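Local coordinates for protein GntR family transcriptional regulator (Streptococcus agalactiae, PDB 7B5U) that probably regulates transcription as a GntR-family DNA-binding factor, its C-terminal RCK_C domain, the part present here, forming a dimer that binds the second messenger c-di-AMP, at residues I9-S14 against F75-G80; E15-S20 against I53-H58; T33-E38 against F60-E65. All coordinates share one frame; numbering follows the deposited sequence. Where two conformers were deposited one is given.

Contact 1 (I9-S14 against F75-G80); sequences IVSEDS and FNLRMG
Two irregular backbones meet here, I9–S14, which leaves the end of strand 6-9, and the tail F75–G80 after helix 65-74, coming closest at S14 and F75, whose CA atoms lie 5.9 Å apart. V10, the centre of an inverse gamma turn, sets its CG1 over one face of the F75 ring, displaced toward the rim; CG1 lies 4.0 Å from the ring centroid of F75 and 25° off the normal, a CH-pi contact. I53 and I59 also touch both side chains, so the pair is buried against strands 52-53 and 58-62. The tail turns here because N76, with positive phi, is the C-prime residue of a Schellman motif ending the helix. N76 CG stands anti to its backbone N (chi1 -169°) and carries the amide to the loop, where N76 ND2 donates to D13 O at 2.8 Å, in the carbonyl plane and with an angle of 153° at the hydrogen. A water bridges beside it, donating to E12 O at 2.8 Å and to F75 O at 2.9 Å. Next to these bonds, E12, bent at chi2, crosses L77 obliquely, its CG 3.6 Å from L77 CD2, while L77 CD1 lies 3.6 Å from I9 O.

Contact 2 (E15-S20 against I53-H58); sequences EHLGKS and IEQGDH
I53 O accepts the shorter of the two backbone bonds: G18 N reaches it at 2.8 Å, nearly along the C=O axis, with an angle of 154° at the hydrogen. One step on, I53 N donates to K19 O at 3.0 Å, lying in the carbonyl plane and straighter at the hydrogen, 168°. The backbone of I53 is thus gripped through both its N-H and its carbonyl. L17 supplies the apolar part. Its CG stands anti to the carbonyl carbon (chi1 -63°), and the two methyls divide the work: L17 CD1 rests against the side chain of Q55, 3.7 Å from Q55 CB, whereas L17 CD2 lies 4.0 Å from I53 CG2. Q55 crosses L17 obliquely, extended beyond CG, and its NE2 is held by D13 OD1.

Both segments reverse direction beside these bonds, in type II beta turns at H16–K19 and E54–D57; the short, loosely bonded antiparallel pairing of 19-20 with 52-53 is a two-stranded element separate from the main sheet of the RCK_C domain. G18 and G56 occupy the third turn positions at positive phi, where a CB would crowd the preceding carbonyl.

Farther out, each turn is braced by a side chain of its own segment. K19 NZ folds back to E15 O at 2.7 Å, arriving from above the carbonyl plane. D57 OD2 accepts from E54 N at 2.9 Å, again from above the carboxylate plane, while D57 OD1 is bonded to H39. Next to K19, S20 N-caps helix 21-24 through E23 N, and L24 of that helix packs on H16, K19 and I53.

Contact 3 (T33-E38 against F60-E65); sequences TIVAIE and FFVGDE. With 2BA ((2R,3R,3aS,5R,7aR,9R,10R,10aS,12R,14aR)-2,9-bis(6-amino-9H-purin-9-yl)octahydro-2H,7H-difuro[3,2-d:3',2'-j][1,3,7,9,2,8 ]tetraoxadiphosphacyclododecine-3,5,10,12-tetrol 5,12-dioxide), chain C.
F60 O is the most heavily gripped atom across the two strands, taking two N-H groups: V35 N at 2.8 Å, from above the carbonyl plane, and A36 N in a weak bond at 3.4 Å. V35 and A36 thus both face F60, which defines a classic beta bulge, and the register slips by one between I34 and A36. F60 N returns a bond to A36 O at 3.0 Å, completing the bulge, and beyond I34, T33 exchanges two bonds with V62, of which V62 N to T33 O is the shorter at 2.9 Å.

The side chains follow this register. V35 CG2, in the crowded position between backbone N and carbonyl carbon, lies 3.8 Å from F60 CB, and V35 CG1 meets V62 CG1 as the two valines cross at about a right angle. The F60 ring turns its edge to the first strand, with A36 O in the ring plane. E38 crosses it obliquely, its carboxylate 26° from the plane of the ring.

I34, paired with F61 without hydrogen bonds between them, keeps its N-H and carbonyl for the ligand. I34 N donates to 2BA N11 at 2.9 Å and 2BA N61 to I34 O, also at 2.9 Å, so one adenine is read at both the ring nitrogen N11 and the amino group N61 by a single residue. N25 and H28 of both subunits hold the same c-di-AMP molecule.

T33 and V35 pack on their counterparts in the second subunit, and T33 OG1 hydrogen-bonds S46 OG of the second subunit. From F61 the ring reaches V67, Y68 and M71 of helix 65-74, V26 of helix 26-30 touches I34, and strands 6-9 and 42-45 flank the pair in the sheet.

In the fold
Contacts 1 and 2 are neighbours, their centres about 11 Å apart, and they touch where V10 O lies 2.8 Å from G56 N and D13 OD1 lies 3.0 Å from Q55 NE2. Contact 3 sits across the chain's centre from both, its centre about 16 Å from that of contact 1 and about 14 Å from that of contact 2. Strand 58-62 ties it to contact 2, since H58 O is 2.8 Å from E38 N. In chain order the segments run 9-14, 15-20, 33-38, 53-58, 60-65 and 75-80: contact 1 spans the other two, whose segments alternate. Contact 3 carries I34 of the c-di-AMP site and the dimer contacts, while contacts 1 and 2 join turns and C-terminal tail in the same small RCK_C domain.

Contact 1 (I9-S14 against F75-G80)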
loop_
_atom_site.group_PDB
_atom_site.type_symbol
_atom_site.label_atom_id
_atom_site.label_comp_id
_atom_site.label_asym_id
_atom_site.label_seq_id
_atom_site.Cartn_x
_atom_site.Cartn_y
_atom_site.Cartn_z
ATOM N N ILE A 9 -10.675 5.731 11.435
ATOM C CA ILE A 9 -12.085 5.399 11.262
ATOM C C ILE A 9 -12.734 6.571 10.536
ATOM O O ILE A 9 -12.772 7.689 11.063
ATOM C CB ILE A 9 -12.775 5.153 12.616
ATOM C CG1 ILE A 9 -12.081 4.033 13.403
ATOM C CG2 ILE A 9 -14.260 4.853 12.387
ATOM C CD1 ILE A 9 -12.546 3.930 14.849
ATOM N N VAL A 10 -13.227 6.333 9.321
ATOM C CA VAL A 10 -13.793 7.412 8.513
ATOM C C VAL A 10 -15.259 7.626 8.875
ATOM O O VAL A 10 -16.181 7.306 8.111
ATOM C CB VAL A 10 -13.506 7.230 7.005
ATOM C CG1 VAL A 10 -12.018 7.398 6.742
ATOM C CG2 VAL A 10 -13.980 5.862 6.483
ATOM N N SER A 11 -15.471 8.185 10.059
ATOM C CA SER A 11 -16.800 8.325 10.633
ATOM C C SER A 11 -17.477 9.644 10.288
ATOM O O SER A 11 -18.681 9.785 10.536
ATOM C CB SER A 11 -16.724 8.161 12.152
ATOM O OG SER A 11 -15.807 9.085 12.704
ATOM N N GLU A 12 -16.758 10.607 9.729
ATOM C CA GLU A 12 -17.334 11.904 9.406
ATOM C C GLU A 12 -17.795 11.921 7.951
ATOM O O GLU A 12 -17.330 11.145 7.116
ATOM C CB GLU A 12 -16.308 13.011 9.649
ATOM C CG GLU A 12 -15.876 13.123 11.112
ATOM C CD GLU A 12 -16.882 13.856 11.994
ATOM O OE1 GLU A 12 -17.814 14.497 11.465
ATOM O OE2 GLU A 12 -16.730 13.797 13.234
ATOM N N ASP A 13 -18.726 12.824 7.652
ATOM C CA ASP A 13 -19.146 13.014 6.269
ATOM C C ASP A 13 -17.976 13.524 5.435
ATOM O O ASP A 13 -17.140 14.308 5.910
ATOM C CB ASP A 13 -20.295 14.021 6.197
ATOM C CG ASP A 13 -21.546 13.543 6.896
ATOM O OD1 ASP A 13 -21.756 12.312 6.964
ATOM O OD2 ASP A 13 -22.330 14.408 7.344
ATOM N N SER A 14 -17.909 13.071 4.184
ATOM C CA SER A 14 -16.792 13.425 3.323
ATOM C C SER A 14 -17.158 13.135 1.880
ATOM O O SER A 14 -17.694 12.068 1.578
ATOM C CB SER A 14 -15.540 12.610 3.676
ATOM O OG SER A 14 -14.516 12.778 2.704
ATOM N N PHE A 75 -10.031 13.032 4.942
ATOM C CA PHE A 75 -11.298 12.405 5.295
ATOM C C PHE A 75 -12.108 13.203 6.322
ATOM O O PHE A 75 -13.015 12.646 6.954
ATOM C CB PHE A 75 -11.076 10.961 5.741
ATOM C CG PHE A 75 -10.783 10.021 4.604
ATOM C CD1 PHE A 75 -9.513 9.530 4.394
ATOM C CD2 PHE A 75 -11.787 9.651 3.727
ATOM C CE1 PHE A 75 -9.257 8.667 3.333
ATOM C CE2 PHE A 75 -11.540 8.789 2.676
ATOM C CZ PHE A 75 -10.273 8.297 2.477
ATOM N N ASN A 76 -11.801 14.492 6.496
ATOM C CA ASN A 76 -12.646 15.389 7.291
ATOM C C ASN A 76 -12.653 14.999 8.771
ATOM O O ASN A 76 -13.677 15.091 9.447
ATOM C CB ASN A 76 -14.075 15.497 6.731
ATOM C CG ASN A 76 -14.862 16.620 7.374
ATOM O OD1 ASN A 76 -14.299 17.663 7.735
ATOM N ND2 ASN A 76 -16.166 16.411 7.547
ATOM N N LEU A 77 -11.488 14.596 9.284
ATOM C CA LEU A 77 -11.349 14.138 10.661
ATOM C C LEU A 77 -10.611 15.139 11.551
ATOM O O LEU A 77 -10.125 14.761 12.622
ATOM C CB LEU A 77 -10.660 12.772 10.702
ATOM C CG LEU A 77 -11.392 11.617 10.005
ATOM C CD1 LEU A 77 -10.560 10.341 10.010
ATOM C CD2 LEU A 77 -12.723 11.383 10.683
ATOM N N ARG A 78 -10.539 16.409 11.158
ATOM C CA ARG A 78 -9.730 17.366 11.913
ATOM C C ARG A 78 -10.381 17.874 13.197
ATOM O O ARG A 78 -9.697 18.542 13.982
ATOM C CB ARG A 78 -9.334 18.551 11.029
ATOM C CG ARG A 78 -8.362 18.200 9.918
ATOM C CD ARG A 78 -6.922 18.352 10.344
ATOM N NE ARG A 78 -6.538 19.753 10.498
ATOM C CZ ARG A 78 -5.390 20.147 11.040
ATOM N NH1 ARG A 78 -4.524 19.244 11.476
ATOM N NH2 ARG A 78 -5.109 21.438 11.151
ATOM N N MET A 79 -11.668 17.599 13.426
ATOM C CA MET A 79 -12.349 17.993 14.667
ATOM C C MET A 79 -12.234 19.494 14.935
ATOM O O MET A 79 -12.080 19.926 16.080
ATOM C CB MET A 79 -11.863 17.180 15.874
ATOM C CG MET A 79 -12.518 15.813 16.032
ATOM S SD MET A 79 -14.228 15.864 16.636
ATOM C CE MET A 79 -13.980 15.956 18.409
ATOM N N GLY A 80 -12.292 20.301 13.878
ATOM C CA GLY A 80 -12.260 21.742 14.028
ATOM C C GLY A 80 -10.882 22.354 14.137
ATOM O O GLY A 80 -10.780 23.580 14.291
HETATM O O HOH W 1 -14.650 10.404 7.643
#

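Contact 2 (E15-S20 against I53-H58)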
loop_
_atom_site.group_PDB
_atom_site.type_symbol
_atom_site.label_atom_id
_atom_site.label_comp_id
_atom_site.label_asym_id
_atom_site.label_seq_id
_atom_site.Cartn_x
_atom_site.Cartn_y
_atom_site.Cartn_z
ATOM N N GLU A 15 -16.792 14.062 0.991
ATOM C CA GLU A 15 -16.939 13.862 -0.448
ATOM C C GLU A 15 -16.207 12.621 -0.942
ATOM O O GLU A 15 -16.479 12.149 -2.054
ATOM C CB GLU A 15 -16.371 15.077 -1.182
ATOM C CG GLU A 15 -14.882 15.286 -0.866
ATOM C CD GLU A 15 -14.227 16.400 -1.661
ATOM O OE1 GLU A 15 -14.274 16.351 -2.904
ATOM O OE2 GLU A 15 -13.646 17.316 -1.040
ATOM N N HIS A 16 -15.260 12.104 -0.174
ATOM C CA HIS A 16 -14.483 10.963 -0.619
ATOM C C HIS A 16 -15.157 9.628 -0.324
ATOM O O HIS A 16 -14.737 8.607 -0.877
ATOM C CB HIS A 16 -13.080 11.041 -0.015
ATOM C CG HIS A 16 -12.377 12.329 -0.313
ATOM N ND1 HIS A 16 -12.216 12.818 -1.590
ATOM C CD2 HIS A 16 -11.806 13.240 0.510
ATOM C CE1 HIS A 16 -11.572 13.972 -1.542
ATOM N NE2 HIS A 16 -11.318 14.249 -0.277
ATOM N N LEU A 17 -16.210 9.606 0.489
ATOM C CA LEU A 17 -16.861 8.350 0.821
ATOM C C LEU A 17 -17.727 7.874 -0.335
ATOM O O LEU A 17 -18.248 8.663 -1.125
ATOM C CB LEU A 17 -17.677 8.486 2.102
ATOM C CG LEU A 17 -16.857 8.823 3.345
ATOM C CD1 LEU A 17 -17.792 9.106 4.518
ATOM C CD2 LEU A 17 -15.889 7.688 3.653
ATOM N N GLY A 18 -17.875 6.561 -0.432
ATOM C CA GLY A 18 -18.600 5.988 -1.544
ATOM C C GLY A 18 -17.818 5.947 -2.837
ATOM O O GLY A 18 -18.403 5.683 -3.895
ATOM N N LYS A 19 -16.524 6.221 -2.790
ATOM C CA LYS A 19 -15.640 6.151 -3.939
ATOM C C LYS A 19 -14.630 5.026 -3.761
ATOM O O LYS A 19 -14.327 4.596 -2.643
ATOM C CB LYS A 19 -14.912 7.483 -4.126
ATOM C CG LYS A 19 -15.845 8.658 -4.399
ATOM C CD LYS A 19 -15.220 9.614 -5.399
ATOM C CE LYS A 19 -16.088 10.837 -5.645
ATOM N NZ LYS A 19 -15.815 11.916 -4.658
ATOM N N SER A 20 -14.106 4.559 -4.888
ATOM C CA SER A 20 -13.066 3.550 -4.861
ATOM C C SER A 20 -11.703 4.192 -4.611
ATOM O O SER A 20 -11.477 5.374 -4.878
ATOM C CB SER A 20 -13.029 2.791 -6.186
ATOM O OG SER A 20 -12.521 3.615 -7.217
ATOM N N ILE A 53 -14.405 2.866 -0.180
ATOM C CA ILE A 53 -14.339 3.314 1.201
ATOM C C ILE A 53 -15.698 3.881 1.585
ATOM O O ILE A 53 -16.188 4.832 0.970
ATOM C CB ILE A 53 -13.203 4.324 1.410
ATOM C CG1 ILE A 53 -11.864 3.683 1.035
ATOM C CG2 ILE A 53 -13.179 4.802 2.855
ATOM C CD1 ILE A 53 -10.700 4.646 1.047
ATOM N N GLU A 54 -16.317 3.286 2.610
ATOM C CA GLU A 54 -17.646 3.673 3.069
ATOM C C GLU A 54 -17.582 4.243 4.478
ATOM O O GLU A 54 -16.640 3.988 5.229
ATOM C CB GLU A 54 -18.585 2.463 3.095
ATOM C CG GLU A 54 -18.475 1.523 1.906
ATOM C CD GLU A 54 -19.281 1.977 0.716
ATOM O OE1 GLU A 54 -19.643 3.173 0.667
ATOM O OE2 GLU A 54 -19.555 1.134 -0.169
ATOM N N GLN A 55 -18.612 4.998 4.842
ATOM C CA GLN A 55 -18.585 5.662 6.136
ATOM C C GLN A 55 -18.540 4.637 7.261
ATOM O O GLN A 55 -19.261 3.636 7.247
ATOM C CB GLN A 55 -19.790 6.582 6.311
ATOM C CG GLN A 55 -19.616 7.496 7.516
ATOM C CD GLN A 55 -20.618 8.627 7.520
ATOM O OE1 GLN A 55 -21.803 8.430 7.810
ATOM N NE2 GLN A 55 -20.157 9.830 7.201
ATOM N N GLY A 56 -17.683 4.895 8.245
ATOM C CA GLY A 56 -17.507 3.988 9.355
ATOM C C GLY A 56 -16.430 2.947 9.155
ATOM O O GLY A 56 -16.053 2.270 10.124
ATOM N N ASP A 57 -15.915 2.796 7.941
ATOM C CA ASP A 57 -14.854 1.827 7.717
ATOM C C ASP A 57 -13.582 2.242 8.456
ATOM O O ASP A 57 -13.355 3.417 8.756
ATOM C CB ASP A 57 -14.529 1.735 6.227
ATOM C CG ASP A 57 -15.603 1.031 5.423
ATOM O OD1 ASP A 57 -16.575 0.516 6.010
ATOM O OD2 ASP A 57 -15.458 0.973 4.180
ATOM N N HIS A 58 -12.734 1.253 8.739
ATOM C CA HIS A 58 -11.395 1.517 9.252
ATOM C C HIS A 58 -10.411 1.352 8.103
ATOM O O HIS A 58 -10.416 0.321 7.416
ATOM C CB HIS A 58 -11.015 0.549 10.373
ATOM C CG HIS A 58 -11.922 0.585 11.562
ATOM N ND1 HIS A 58 -11.442 0.459 12.848
ATOM C CD2 HIS A 58 -13.267 0.714 11.674
ATOM C CE1 HIS A 58 -12.450 0.511 13.700
ATOM N NE2 HIS A 58 -13.569 0.670 13.014
#

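Contact 3 (T33-E38 against F60-E65)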
loop_
_atom_site.group_PDB
_atom_site.type_symbol
_atom_site.label_atom_id
_atom_site.label_comp_id
_atom_site.label_asym_id
_atom_site.label_seq_id
_atom_site.Cartn_x
_atom_site.Cartn_y
_atom_site.Cartn_z
ATOM N N THR A 33 -0.189 4.529 1.619
ATOM C CA THR A 33 -0.431 3.252 0.957
ATOM C C THR A 33 -1.362 2.444 1.851
ATOM O O THR A 33 -0.980 2.057 2.969
ATOM C CB THR A 33 0.873 2.501 0.707
ATOM O OG1 THR A 33 1.730 3.296 -0.126
ATOM C CG2 THR A 33 0.614 1.176 0.005
ATOM N N ILE A 34 -2.589 2.222 1.380
ATOM C CA ILE A 34 -3.585 1.485 2.154
ATOM C C ILE A 34 -3.272 -0.006 2.099
ATOM O O ILE A 34 -3.121 -0.584 1.015
ATOM C CB ILE A 34 -5.004 1.777 1.639
ATOM C CG1 ILE A 34 -5.358 3.261 1.822
ATOM C CG2 ILE A 34 -6.006 0.856 2.323
ATOM C CD1 ILE A 34 -6.662 3.665 1.143
ATOM N N VAL A 35 -3.163 -0.630 3.274
ATOM C CA VAL A 35 -2.867 -2.057 3.362
ATOM C C VAL A 35 -4.113 -2.891 3.595
ATOM O O VAL A 35 -4.133 -4.072 3.245
ATOM C CB VAL A 35 -1.785 -2.366 4.413
ATOM C CG1 VAL A 35 -0.502 -1.702 4.028
ATOM C CG2 VAL A 35 -2.211 -1.946 5.809
ATOM N N ALA A 36 -5.146 -2.299 4.196
ATOM C CA ALA A 36 -6.374 -3.038 4.444
ATOM C C ALA A 36 -7.517 -2.069 4.703
ATOM O O ALA A 36 -7.303 -0.950 5.171
ATOM C CB ALA A 36 -6.240 -3.978 5.646
ATOM N N ILE A 37 -8.733 -2.525 4.397
ATOM C CA ILE A 37 -9.965 -1.848 4.779
ATOM C C ILE A 37 -10.756 -2.798 5.660
ATOM O O ILE A 37 -10.921 -3.976 5.321
ATOM C CB ILE A 37 -10.818 -1.456 3.558
ATOM C CG1 ILE A 37 -10.056 -0.519 2.631
ATOM C CG2 ILE A 37 -12.132 -0.820 4.014
ATOM C CD1 ILE A 37 -10.672 -0.431 1.263
ATOM N N GLU A 38 -11.266 -2.285 6.771
ATOM C CA GLU A 38 -12.213 -3.032 7.581
ATOM C C GLU A 38 -13.591 -2.442 7.331
ATOM O O GLU A 38 -13.795 -1.233 7.514
ATOM C CB GLU A 38 -11.872 -2.962 9.065
ATOM C CG GLU A 38 -12.754 -3.871 9.894
ATOM C CD GLU A 38 -12.547 -3.688 11.379
ATOM O OE1 GLU A 38 -11.625 -2.935 11.771
ATOM O OE2 GLU A 38 -13.304 -4.303 12.158
ATOM N N PHE A 60 -6.469 1.117 7.168
ATOM C CA PHE A 60 -5.128 0.839 7.671
ATOM C C PHE A 60 -4.137 1.204 6.572
ATOM O O PHE A 60 -4.288 0.748 5.439
ATOM C CB PHE A 60 -4.999 -0.648 8.026
ATOM C CG PHE A 60 -5.890 -1.070 9.166
ATOM C CD1 PHE A 60 -7.219 -1.393 8.945
ATOM C CD2 PHE A 60 -5.398 -1.137 10.461
ATOM C CE1 PHE A 60 -8.047 -1.759 10.001
ATOM C CE2 PHE A 60 -6.227 -1.511 11.516
ATOM C CZ PHE A 60 -7.548 -1.825 11.281
ATOM N N PHE A 61 -3.131 2.015 6.891
ATOM C CA PHE A 61 -2.228 2.511 5.859
ATOM C C PHE A 61 -0.839 2.746 6.439
ATOM O O PHE A 61 -0.687 3.014 7.635
ATOM C CB PHE A 61 -2.751 3.801 5.210
ATOM C CG PHE A 61 -2.909 4.948 6.169
ATOM C CD1 PHE A 61 -1.895 5.869 6.340
ATOM C CD2 PHE A 61 -4.093 5.121 6.881
ATOM C CE1 PHE A 61 -2.041 6.936 7.228
ATOM C CE2 PHE A 61 -4.237 6.180 7.763
ATOM C CZ PHE A 61 -3.223 7.092 7.927
ATOM N N VAL A 62 0.178 2.640 5.579
ATOM C CA VAL A 62 1.546 2.941 5.959
ATOM C C VAL A 62 1.927 4.327 5.460
ATOM O O VAL A 62 1.372 4.855 4.491
ATOM C CB VAL A 62 2.572 1.869 5.520
ATOM C CG1 VAL A 62 2.263 0.543 6.191
ATOM C CG2 VAL A 62 2.633 1.741 3.998
ATOM N N GLY A 63 2.902 4.909 6.144
ATOM C CA GLY A 63 3.357 6.265 5.901
ATOM C C GLY A 63 4.151 6.744 7.106
ATOM O O GLY A 63 4.682 5.938 7.873
ATOM N N ASP A 64 4.273 8.057 7.224
ATOM C CA ASP A 64 4.841 8.661 8.419
ATOM C C ASP A 64 3.794 9.578 9.050
ATOM O O ASP A 64 2.634 9.607 8.638
ATOM C CB ASP A 64 6.189 9.321 8.108
ATOM C CG ASP A 64 6.081 10.489 7.149
ATOM O OD1 ASP A 64 7.149 10.993 6.731
ATOM O OD2 ASP A 64 4.954 10.931 6.836
ATOM N N GLU A 65 4.216 10.350 10.050
ATOM C CA GLU A 65 3.284 11.219 10.764
ATOM C C GLU A 65 2.641 12.237 9.831
ATOM O O GLU A 65 1.466 12.593 10.006
ATOM C CB GLU A 65 4.000 11.921 11.918
ATOM C CG GLU A 65 4.190 11.060 13.162
ATOM C CD GLU A 65 5.471 10.232 13.156
ATOM O OE1 GLU A 65 5.867 9.768 14.247
ATOM O OE2 GLU A 65 6.084 10.042 12.079
HETATM P P 2BA C . -0.329 5.136 -8.525
HETATM O O1P 2BA C . 0.143 5.289 -7.128
HETATM O O2P 2BA C . 0.166 6.114 -9.537
HETATM O "O5'" 2BA C . -0.001 3.613 -8.979
HETATM C "C5'" 2BA C . -0.156 3.244 -10.330
HETATM C "C4'" 2BA C . -0.102 1.690 -10.392
HETATM O "O4'" 2BA C . 1.105 1.281 -10.005
HETATM C "C3'" 2BA C . -1.161 1.029 -9.474
HETATM O "O3'" 2BA C . -2.341 0.908 -10.181
HETATM C "C2'" 2BA C . -0.425 -0.287 -9.117
HETATM O "O2'" 2BA C . -0.687 -1.335 -10.144
HETATM C "C1'" 2BA C . 0.877 0.053 -9.045
HETATM N N9 2BA C . 1.353 0.433 -7.719
HETATM C C8 2BA C . 1.620 1.704 -7.323
HETATM N N7 2BA C . 2.023 1.671 -6.038
HETATM C C5 2BA C . 1.980 0.367 -5.662
HETATM C C6 2BA C . 2.277 -0.295 -4.501
HETATM N N6 2BA C . 2.730 0.339 -3.303
HETATM N N1 2BA C . 2.154 -1.622 -4.447
HETATM C C2 2BA C . 1.713 -2.328 -5.521
HETATM N N3 2BA C . 1.435 -1.715 -6.682
HETATM C C4 2BA C . 1.574 -0.374 -6.699
HETATM P P1 2BA C . -3.774 0.660 -9.402
HETATM O O1P1 2BA C . -3.663 -0.431 -8.394
HETATM O O2P1 2BA C . -4.801 0.471 -10.466
HETATM O "O5'1" 2BA C . -4.016 2.045 -8.573
HETATM C "C5'1" 2BA C . -4.339 3.222 -9.288
HETATM C "C4'1" 2BA C . -4.185 4.416 -8.289
HETATM O "O4'1" 2BA C . -5.032 4.275 -7.274
HETATM C "C3'1" 2BA C . -2.750 4.482 -7.712
HETATM O "O3'1" 2BA C . -1.976 5.228 -8.584
HETATM C "C2'1" 2BA C . -3.043 5.110 -6.325
HETATM O "O2'1" 2BA C . -3.063 6.605 -6.423
HETATM C "C1'1" 2BA C . -4.245 4.618 -5.957
HETATM N N91 2BA C . -4.214 3.386 -5.176
HETATM C C81 2BA C . -4.479 2.122 -5.596
HETATM N N71 2BA C . -4.302 1.265 -4.573
HETATM C C51 2BA C . -3.896 2.020 -3.525
HETATM C C61 2BA C . -3.542 1.742 -2.216
HETATM N N61 2BA C . -3.581 0.413 -1.691
HETATM N N11 2BA C . -3.201 2.718 -1.401
HETATM C C21 2BA C . -3.146 3.993 -1.850
HETATM N N31 2BA C . -3.483 4.326 -3.100
HETATM C C41 2BA C . -3.832 3.311 -3.910
#